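Local coordinates for variant surface glycoprotein MITat 1.13 (Trypanosoma brucei, PDB 6Z8H) that probably forms part of the dense surface coat with which the parasite evades host immunity through serial expression of antigenically distinct variants, at residues 131-136 against 224-229; 138-143 against 218-223; 192-197 against 251-256; 199-204 against 241-246. All coordinates share one frame; numbering follows the deposited sequence.

Contact 1: residues 131-136 against 224-229; sequences RGLGEA and LGLTFS
The buried side of the contact carries L133, L226 and F228. L133 CG lies anti to its carbonyl carbon (chi1 -83°), which runs the side chain alongside that of L226, both pointing the same way, with L133 CD1 3.8 Å from L226 CD2. The same methyl meets F228 at the ring edge, L133 CD1 standing 3.7 Å from F228 CE2. L133 of the second subunit packs on L133, so this apolar face also belongs to the dimer interface. The backbones run antiparallel, joining strand 135-139 to strand 221-229 in the five-stranded sheet of this VSG. A136 and L224 form a hydrogen-bonded pair, and the bond from A136 N to L224 O is short at 2.7 Å and nearly straight (171°). Before this pair the chain at 132-134 is not strand, yet L133 N still donates to L226 O (3.0 Å) and L226 N to G134 O (3.1 Å). The other face is looser. A water there donates to both G134 O and L226 O, at 2.8 Å from G134 O. E135, partly exposed, meets the other strand through CB, which lies against L224 O and, at the non-hydrogen-bonded pair, 3.8 Å from CA of G225, a residue without a side chain.

Contact 2: residues 138-143 against 218-223; sequences IEFGGT and ANTHLT
I138 opens the segment with a two-way backbone pairing to L222: I138 N donates to L222 O at 2.8 Å and L222 N returns a bond to I138 O. I138 and L222 share one face, where each packs on the other's counterpart in the second subunit. At E139 the side chain turns to the opposite face and stacks on H221. E139 CG, anti to its carbonyl carbon (chi1 -50°), stands over the centre of the H221 ring at 3.6 Å, a CH-pi contact. The extended chain then lays the carboxylate flat along the imidazole, the planes 2° apart, while E139 OE2 is held by a salt bridge to R153. These two pairs end the antiparallel ladder of strands 135-139 and 221-229 in the VSG sheet, beyond which both chains leave strand geometry. F140 N still donates to T220 O at 3.1 Å, almost straight at 176°. One face of the F140 ring is covered by I138 CG2; T220 O lies at its edge, 3.5 Å from F140 CD2, and the T220 side chain runs alongside. G141 and G142 both take positive phi as the chain turns, and G142 N donates to A218 O at 2.7 Å in a clearly bent bond, from well above the carbonyl plane. A218 CB lies against the G142-T143 peptide, 3.7 Å from G142 C.

Contact 3: residues 192-197 against 251-256; sequences ITHGHL and SNDADF
Antiparallel edge pairing defines this contact: strand 247-253, outermost of the five-stranded sheet within the chain, runs beside strand 194-202. G195 and N252 form the hydrogen-bonded pair, with G195 N to N252 O at 2.7 Å and N252 N to G195 O at 2.8 Å, each donor lying in the carbonyl plane. Next to it, H196 CG lies anti to the carbonyl carbon and turns ND1 to S251: H196 ND1 donates to S251 OG at 2.7 Å in a bent bond (140°), the oxygen 5° out of the ring plane. Past the strand end, A254 N donates to T193 O at 2.8 Å from above that carbonyl's plane, and a water also donates to T193 O. A254 CB points back to the first segment and settles 3.7 Å from G195 N. I192 and F256 lie side by side, I192 CG2 reaching the ring edge 3.9 Å from F256 CD2, and both rest on L126 and L129 of helix 78-129. Across the edge, N252 ND2 donates to T155 O and L157 O of the second subunit. What shapes the first segment is a classic beta bulge, T193 and H194 both facing S229; H194 ND1 and T193 OG1 are also hydrogen-bonded. S229 fixes the H196 ring as well, its OG bonded to H196 NE2.

Contact 4: residues 199-204 against 241-246; sequences ATCASG and AATNNK
One backbone hydrogen bond spans the segments: C201 N donates to T243 O at 3.1 Å. It is straight at the hydrogen (171°), and the donor stands 57° out of the carbonyl plane; T243 itself lies in a turn, 241-246 containing no strand. Weaker CA-H...O contacts flank it, with N244 CA 3.3 Å from C201 O and K246 CA 3.6 Å from A199 O. Side chains meet mainly in two places. At the first, T200 OG1, anti to its carbonyl carbon (chi1 -48°), crosses the base of the K246 side chain, lying 3.3 Å from K246 CB while the lysine leads away to its exposed end. At the second, T243 lies beside C201 and C211, whose disulfide is formed by C201 SG, anti to the backbone N. Within 241-246 the bonds are local: N245 ND2 donates to A242 O at 2.8 Å, with the acceptor near the plane of the N245 amide. A weak bond from N245 N to the same A242 O spans a type I beta turn, A242 to N245, which the N245 side chain thus reinforces and which sits against strand 194-202 just before the chain enters edge strand 247-253.

All four contacts lie on or against one antiparallel sheet, in the order 152-155, 135-139, 221-229, 194-202, 247-253. Contacts 1 and 2, centres 20 Å apart, follow one another along the same strand pair. Contacts 3 and 4, 23 Å apart between centres, both use strand 194-202. Strand 221-229 connects the pairs: T227 O lies 2.7 Å from H196 N between contacts 1 and 3, and T223 N 2.7 Å from T200 O between contacts 2 and 4. Contacts 1, 2 and 3 all meet the second subunit through several residues, contact 4 through C201 alone. Glycan lies near the contact 3 end: a NAG lies about 8 Å from the F256 side chain, and a NAG about 13 Å from that of L133.

Contact 1: residues 131-136 against 224-229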
# COMPACT_ATOMS: atom_id res chain seq x y z
N ARG A 131 12.05 -25.29 -12.42
CA ARG A 131 12.38 -26.69 -12.77
C ARG A 131 12.29 -26.84 -14.28
O ARG A 131 12.31 -27.95 -14.70
CB ARG A 131 11.38 -27.73 -12.24
CG ARG A 131 11.11 -27.80 -10.75
CD ARG A 131 12.27 -28.13 -9.86
NE ARG A 131 11.89 -28.60 -8.53
CZ ARG A 131 11.11 -29.63 -8.27
NH1 ARG A 131 10.60 -30.35 -9.26
NH2 ARG A 131 10.83 -29.96 -7.04
N GLY A 132 12.17 -25.76 -15.04
CA GLY A 132 12.06 -25.84 -16.47
C GLY A 132 10.63 -26.02 -16.94
O GLY A 132 9.66 -25.96 -16.18
N LEU A 133 10.52 -26.27 -18.24
CA LEU A 133 9.22 -26.35 -18.90
C LEU A 133 9.07 -27.68 -19.65
O LEU A 133 8.36 -27.77 -20.66
CB LEU A 133 8.99 -25.17 -19.83
CG LEU A 133 8.46 -23.90 -19.13
CD1 LEU A 133 8.34 -22.80 -20.07
CD2 LEU A 133 7.16 -24.26 -18.48
N GLY A 134 9.70 -28.74 -19.14
CA GLY A 134 9.47 -30.08 -19.67
C GLY A 134 10.17 -30.36 -20.99
O GLY A 134 11.10 -29.66 -21.43
N GLU A 135 9.67 -31.38 -21.68
CA GLU A 135 10.36 -31.90 -22.86
C GLU A 135 9.38 -32.60 -23.78
O GLU A 135 8.27 -32.99 -23.39
CB GLU A 135 11.56 -32.80 -22.47
CG GLU A 135 11.22 -33.89 -21.52
CD GLU A 135 12.45 -34.54 -20.86
OE1 GLU A 135 13.62 -34.29 -21.29
OE2 GLU A 135 12.24 -35.28 -19.88
N ALA A 136 9.82 -32.76 -25.02
CA ALA A 136 9.18 -33.64 -26.00
C ALA A 136 10.17 -34.74 -26.30
O ALA A 136 11.31 -34.45 -26.67
CB ALA A 136 8.90 -32.87 -27.28
N LEU A 224 13.87 -33.14 -26.89
CA LEU A 224 14.07 -31.70 -26.86
C LEU A 224 13.31 -31.09 -25.69
O LEU A 224 12.13 -31.37 -25.52
CB LEU A 224 13.61 -31.08 -28.18
CG LEU A 224 14.23 -31.75 -29.42
CD1 LEU A 224 13.69 -31.14 -30.68
CD2 LEU A 224 15.73 -31.58 -29.37
N GLY A 225 14.02 -30.33 -24.86
CA GLY A 225 13.44 -29.74 -23.67
C GLY A 225 13.84 -28.29 -23.54
O GLY A 225 14.73 -27.78 -24.24
N LEU A 226 13.15 -27.62 -22.62
CA LEU A 226 13.39 -26.21 -22.33
C LEU A 226 13.68 -26.03 -20.84
O LEU A 226 12.89 -26.45 -19.99
CB LEU A 226 12.18 -25.37 -22.73
CG LEU A 226 12.20 -23.89 -22.33
CD1 LEU A 226 13.40 -23.21 -22.92
CD2 LEU A 226 10.91 -23.23 -22.80
N THR A 227 14.83 -25.47 -20.54
CA THR A 227 15.17 -25.09 -19.17
C THR A 227 15.60 -23.63 -19.16
O THR A 227 15.72 -22.98 -20.20
CB THR A 227 16.25 -25.98 -18.55
OG1 THR A 227 17.36 -26.02 -19.45
CG2 THR A 227 15.72 -27.37 -18.25
N PHE A 228 15.84 -23.12 -17.96
CA PHE A 228 16.16 -21.71 -17.77
C PHE A 228 17.29 -21.61 -16.76
O PHE A 228 17.41 -22.46 -15.86
CB PHE A 228 14.96 -20.91 -17.23
CG PHE A 228 13.81 -20.81 -18.19
CD1 PHE A 228 13.83 -19.90 -19.23
CD2 PHE A 228 12.70 -21.61 -18.02
CE1 PHE A 228 12.77 -19.81 -20.12
CE2 PHE A 228 11.62 -21.51 -18.90
CZ PHE A 228 11.66 -20.61 -19.95
N SER A 229 18.10 -20.55 -16.87
CA SER A 229 19.14 -20.28 -15.89
C SER A 229 19.56 -18.82 -15.98
O SER A 229 19.01 -18.03 -16.76
CB SER A 229 20.34 -21.23 -16.05
OG SER A 229 21.30 -20.75 -17.01
O HOH W 1 13.14 -29.53 -19.48

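Contact 2: residues 138-143 against 218-223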
# COMPACT_ATOMS: atom_id res chain seq x y z
N ILE A 138 10.60 -38.08 -28.57
CA ILE A 138 10.20 -39.01 -29.62
C ILE A 138 11.01 -40.29 -29.49
O ILE A 138 12.24 -40.25 -29.41
CB ILE A 138 10.41 -38.39 -31.01
CG1 ILE A 138 9.50 -37.18 -31.19
CG2 ILE A 138 10.22 -39.46 -32.10
CD1 ILE A 138 9.90 -36.30 -32.35
N GLU A 139 10.31 -41.42 -29.46
CA GLU A 139 10.92 -42.74 -29.58
C GLU A 139 10.36 -43.37 -30.85
O GLU A 139 9.17 -43.70 -30.91
CB GLU A 139 10.60 -43.60 -28.37
CG GLU A 139 10.87 -42.92 -27.03
CD GLU A 139 10.37 -43.77 -25.88
OE1 GLU A 139 9.76 -44.83 -26.16
OE2 GLU A 139 10.60 -43.39 -24.71
N PHE A 140 11.19 -43.51 -31.86
CA PHE A 140 10.69 -43.95 -33.16
C PHE A 140 10.14 -45.37 -33.19
O PHE A 140 9.42 -45.70 -34.14
CB PHE A 140 11.76 -43.71 -34.21
CG PHE A 140 11.82 -42.30 -34.71
CD1 PHE A 140 10.84 -41.81 -35.57
CD2 PHE A 140 12.83 -41.45 -34.30
CE1 PHE A 140 10.90 -40.52 -36.04
CE2 PHE A 140 12.88 -40.15 -34.75
CZ PHE A 140 11.91 -39.68 -35.63
N GLY A 141 10.38 -46.18 -32.16
CA GLY A 141 9.66 -47.42 -31.97
C GLY A 141 10.39 -48.69 -32.37
O GLY A 141 10.06 -49.76 -31.85
N GLY A 142 11.35 -48.62 -33.31
CA GLY A 142 12.12 -49.77 -33.74
C GLY A 142 11.68 -50.41 -35.04
O GLY A 142 12.36 -51.33 -35.51
N THR A 143 10.57 -49.98 -35.61
CA THR A 143 10.06 -50.56 -36.85
C THR A 143 10.26 -49.65 -38.05
O THR A 143 10.66 -50.13 -39.12
CB THR A 143 8.57 -50.89 -36.70
OG1 THR A 143 8.41 -51.85 -35.65
CG2 THR A 143 8.01 -51.45 -38.00
N ALA A 218 15.36 -46.16 -36.77
CA ALA A 218 14.07 -46.58 -36.23
C ALA A 218 14.09 -46.79 -34.72
O ALA A 218 13.03 -46.68 -34.10
CB ALA A 218 13.62 -47.87 -36.92
N ASN A 219 15.26 -47.04 -34.13
CA ASN A 219 15.37 -47.18 -32.69
C ASN A 219 15.72 -45.86 -32.01
O ASN A 219 15.97 -45.85 -30.81
CB ASN A 219 16.41 -48.23 -32.32
CG ASN A 219 16.08 -49.58 -32.88
OD1 ASN A 219 15.28 -50.33 -32.29
ND2 ASN A 219 16.66 -49.90 -34.02
N THR A 220 15.80 -44.77 -32.77
CA THR A 220 16.34 -43.51 -32.25
C THR A 220 15.41 -42.81 -31.26
O THR A 220 14.18 -42.81 -31.42
CB THR A 220 16.68 -42.58 -33.44
OG1 THR A 220 17.76 -43.12 -34.21
CG2 THR A 220 17.09 -41.17 -32.96
N HIS A 221 15.99 -42.32 -30.16
CA HIS A 221 15.29 -41.44 -29.22
C HIS A 221 15.79 -40.02 -29.41
O HIS A 221 17.00 -39.76 -29.33
CB HIS A 221 15.49 -41.87 -27.77
CG HIS A 221 14.80 -43.16 -27.42
ND1 HIS A 221 14.59 -43.57 -26.12
CD2 HIS A 221 14.29 -44.14 -28.20
CE1 HIS A 221 13.98 -44.74 -26.11
NE2 HIS A 221 13.77 -45.10 -27.37
N LEU A 222 14.87 -39.09 -29.64
CA LEU A 222 15.18 -37.67 -29.81
C LEU A 222 14.39 -36.90 -28.78
O LEU A 222 13.16 -36.99 -28.77
CB LEU A 222 14.77 -37.19 -31.20
CG LEU A 222 14.95 -35.73 -31.62
CD1 LEU A 222 16.38 -35.28 -31.53
CD2 LEU A 222 14.43 -35.57 -33.05
N THR A 223 15.09 -36.19 -27.90
CA THR A 223 14.46 -35.50 -26.77
C THR A 223 14.85 -34.02 -26.85
O THR A 223 16.02 -33.72 -26.94
CB THR A 223 14.86 -36.00 -25.39
OG1 THR A 223 14.81 -37.42 -25.37
CG2 THR A 223 13.98 -35.43 -24.30

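Contact 3: residues 192-197 against 251-256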
# COMPACT_ATOMS: atom_id res chain seq x y z
N ILE A 192 16.69 -15.76 -13.65
CA ILE A 192 16.58 -16.29 -15.01
C ILE A 192 16.86 -15.16 -15.99
O ILE A 192 16.18 -14.11 -15.94
CB ILE A 192 15.20 -16.93 -15.26
CG1 ILE A 192 14.99 -18.14 -14.34
CG2 ILE A 192 15.05 -17.28 -16.72
CD1 ILE A 192 13.60 -18.77 -14.43
N THR A 193 17.89 -15.35 -16.81
CA THR A 193 18.18 -14.47 -17.94
C THR A 193 18.15 -15.17 -19.30
O THR A 193 18.12 -14.48 -20.33
CB THR A 193 19.56 -13.82 -17.76
OG1 THR A 193 20.54 -14.84 -17.53
CG2 THR A 193 19.56 -12.93 -16.58
N HIS A 194 18.18 -16.50 -19.35
CA HIS A 194 18.29 -17.23 -20.60
C HIS A 194 17.41 -18.46 -20.55
O HIS A 194 17.26 -19.10 -19.50
CB HIS A 194 19.74 -17.66 -20.87
CG HIS A 194 20.66 -16.51 -21.13
ND1 HIS A 194 21.25 -15.80 -20.11
CD2 HIS A 194 21.06 -15.92 -22.28
CE1 HIS A 194 22.00 -14.84 -20.62
NE2 HIS A 194 21.91 -14.90 -21.93
N GLY A 195 16.88 -18.81 -21.71
CA GLY A 195 16.22 -20.08 -21.91
C GLY A 195 17.17 -20.97 -22.70
O GLY A 195 17.94 -20.47 -23.51
N HIS A 196 17.12 -22.28 -22.45
CA HIS A 196 18.06 -23.23 -23.02
C HIS A 196 17.30 -24.31 -23.76
O HIS A 196 16.40 -24.95 -23.19
CB HIS A 196 18.90 -23.87 -21.92
CG HIS A 196 19.59 -22.86 -21.06
ND1 HIS A 196 20.44 -21.91 -21.58
CD2 HIS A 196 19.57 -22.66 -19.72
CE1 HIS A 196 20.89 -21.14 -20.59
NE2 HIS A 196 20.37 -21.57 -19.46
N LEU A 197 17.72 -24.56 -24.98
CA LEU A 197 17.21 -25.68 -25.74
C LEU A 197 18.10 -26.87 -25.38
O LEU A 197 19.29 -26.87 -25.72
CB LEU A 197 17.29 -25.36 -27.22
CG LEU A 197 17.09 -26.54 -28.17
CD1 LEU A 197 15.78 -27.26 -27.91
CD2 LEU A 197 17.16 -26.05 -29.62
N SER A 251 21.02 -21.12 -26.53
CA SER A 251 20.41 -20.29 -25.51
C SER A 251 19.76 -19.07 -26.14
O SER A 251 20.25 -18.54 -27.14
CB SER A 251 21.44 -19.82 -24.46
OG SER A 251 21.84 -20.89 -23.62
N ASN A 252 18.64 -18.64 -25.56
CA ASN A 252 17.94 -17.44 -25.99
C ASN A 252 17.66 -16.57 -24.78
O ASN A 252 17.65 -17.04 -23.63
CB ASN A 252 16.62 -17.78 -26.69
CG ASN A 252 16.84 -18.42 -28.03
OD1 ASN A 252 17.34 -17.79 -28.97
ND2 ASN A 252 16.48 -19.69 -28.15
N ASP A 253 17.40 -15.30 -25.04
CA ASP A 253 17.23 -14.35 -23.96
C ASP A 253 15.85 -14.51 -23.32
O ASP A 253 14.84 -14.62 -24.02
CB ASP A 253 17.39 -12.92 -24.47
CG ASP A 253 18.82 -12.59 -24.81
OD1 ASP A 253 19.73 -13.09 -24.12
OD2 ASP A 253 19.04 -11.83 -25.78
N ALA A 254 15.83 -14.53 -21.99
CA ALA A 254 14.61 -14.73 -21.20
C ALA A 254 14.72 -13.91 -19.92
O ALA A 254 14.65 -14.41 -18.79
CB ALA A 254 14.40 -16.21 -20.91
N ASP A 255 14.88 -12.61 -20.10
CA ASP A 255 14.98 -11.67 -18.95
C ASP A 255 13.57 -11.32 -18.45
O ASP A 255 13.02 -10.35 -18.96
CB ASP A 255 15.75 -10.44 -19.36
CG ASP A 255 15.97 -9.50 -18.20
OD1 ASP A 255 15.53 -9.85 -17.12
OD2 ASP A 255 16.69 -8.58 -18.35
N PHE A 256 13.05 -12.07 -17.51
CA PHE A 256 11.68 -11.86 -17.03
C PHE A 256 11.57 -10.64 -16.14
O PHE A 256 10.65 -9.83 -16.30
CB PHE A 256 11.20 -13.09 -16.28
CG PHE A 256 10.84 -14.25 -17.18
CD1 PHE A 256 9.59 -14.31 -17.74
CD2 PHE A 256 11.75 -15.29 -17.47
CE1 PHE A 256 9.23 -15.36 -18.59
CE2 PHE A 256 11.38 -16.35 -18.30
CZ PHE A 256 10.12 -16.37 -18.86
O HOH W 2 18.83 -12.09 -21.02

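Contact 4: residues 199-204 against 241-246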
# COMPACT_ATOMS: atom_id res chain seq x y z
N ALA A 199 18.96 -30.85 -25.63
CA ALA A 199 18.77 -31.85 -26.66
C ALA A 199 19.49 -33.13 -26.28
O ALA A 199 20.56 -33.10 -25.67
CB ALA A 199 19.27 -31.34 -28.01
N THR A 200 18.83 -34.25 -26.59
CA THR A 200 19.41 -35.59 -26.46
C THR A 200 18.99 -36.42 -27.66
O THR A 200 17.79 -36.48 -27.97
CB THR A 200 18.89 -36.30 -25.19
OG1 THR A 200 19.00 -35.42 -24.06
CG2 THR A 200 19.63 -37.60 -24.92
N CYS A 201 19.96 -37.07 -28.32
CA CYS A 201 19.68 -37.95 -29.45
C CYS A 201 20.37 -39.29 -29.25
O CYS A 201 21.41 -39.43 -28.59
CB CYS A 201 20.03 -37.29 -30.78
SG CYS A 201 19.55 -38.21 -32.30
N ALA A 202 19.75 -40.29 -29.79
CA ALA A 202 20.36 -41.59 -29.61
C ALA A 202 19.85 -42.43 -30.75
O ALA A 202 18.65 -42.67 -30.82
CB ALA A 202 19.94 -42.19 -28.28
N SER A 203 20.75 -42.87 -31.61
CA SER A 203 20.44 -43.70 -32.76
C SER A 203 21.06 -45.06 -32.54
O SER A 203 21.97 -45.22 -31.72
CB SER A 203 20.99 -43.03 -34.03
OG SER A 203 22.34 -42.66 -33.83
N GLY A 204 20.51 -46.05 -33.24
CA GLY A 204 20.95 -47.42 -33.12
C GLY A 204 20.14 -48.21 -32.11
O GLY A 204 19.39 -47.66 -31.28
N ALA A 241 29.98 -34.79 -30.10
CA ALA A 241 30.72 -36.04 -30.06
C ALA A 241 30.09 -37.05 -29.12
O ALA A 241 30.57 -38.19 -29.04
CB ALA A 241 32.18 -35.80 -29.68
N ALA A 242 29.00 -36.67 -28.43
CA ALA A 242 28.36 -37.53 -27.46
C ALA A 242 26.92 -37.06 -27.28
O ALA A 242 26.57 -36.56 -26.21
CB ALA A 242 29.12 -37.49 -26.12
N THR A 243 26.09 -37.31 -28.30
CA THR A 243 24.68 -36.87 -28.52
C THR A 243 23.72 -37.54 -27.58
O THR A 243 22.79 -36.84 -27.15
CB THR A 243 24.30 -37.18 -29.95
OG1 THR A 243 24.17 -35.89 -30.52
CG2 THR A 243 23.12 -38.12 -30.05
N ASN A 244 24.12 -38.62 -26.93
CA ASN A 244 23.33 -39.36 -25.93
C ASN A 244 23.49 -38.79 -24.52
O ASN A 244 23.09 -39.48 -23.59
CB ASN A 244 23.63 -40.86 -26.01
CG ASN A 244 25.10 -41.25 -25.95
OD1 ASN A 244 25.97 -40.50 -26.36
ND2 ASN A 244 25.33 -42.46 -25.48
N ASN A 245 24.03 -37.59 -24.37
CA ASN A 245 24.02 -36.88 -23.11
C ASN A 245 23.19 -35.62 -23.31
O ASN A 245 23.29 -34.93 -24.33
CB ASN A 245 25.43 -36.53 -22.64
CG ASN A 245 26.35 -37.72 -22.67
OD1 ASN A 245 26.50 -38.45 -21.69
ND2 ASN A 245 26.98 -37.91 -23.81
N LYS A 246 22.35 -35.35 -22.33
CA LYS A 246 21.50 -34.18 -22.40
C LYS A 246 22.36 -32.93 -22.21
O LYS A 246 23.07 -32.80 -21.21
CB LYS A 246 20.43 -34.29 -21.32
CG LYS A 246 19.40 -33.19 -21.42
CD LYS A 246 18.30 -33.35 -20.37
CE LYS A 246 18.85 -33.35 -18.95
NZ LYS A 246 17.76 -33.30 -17.92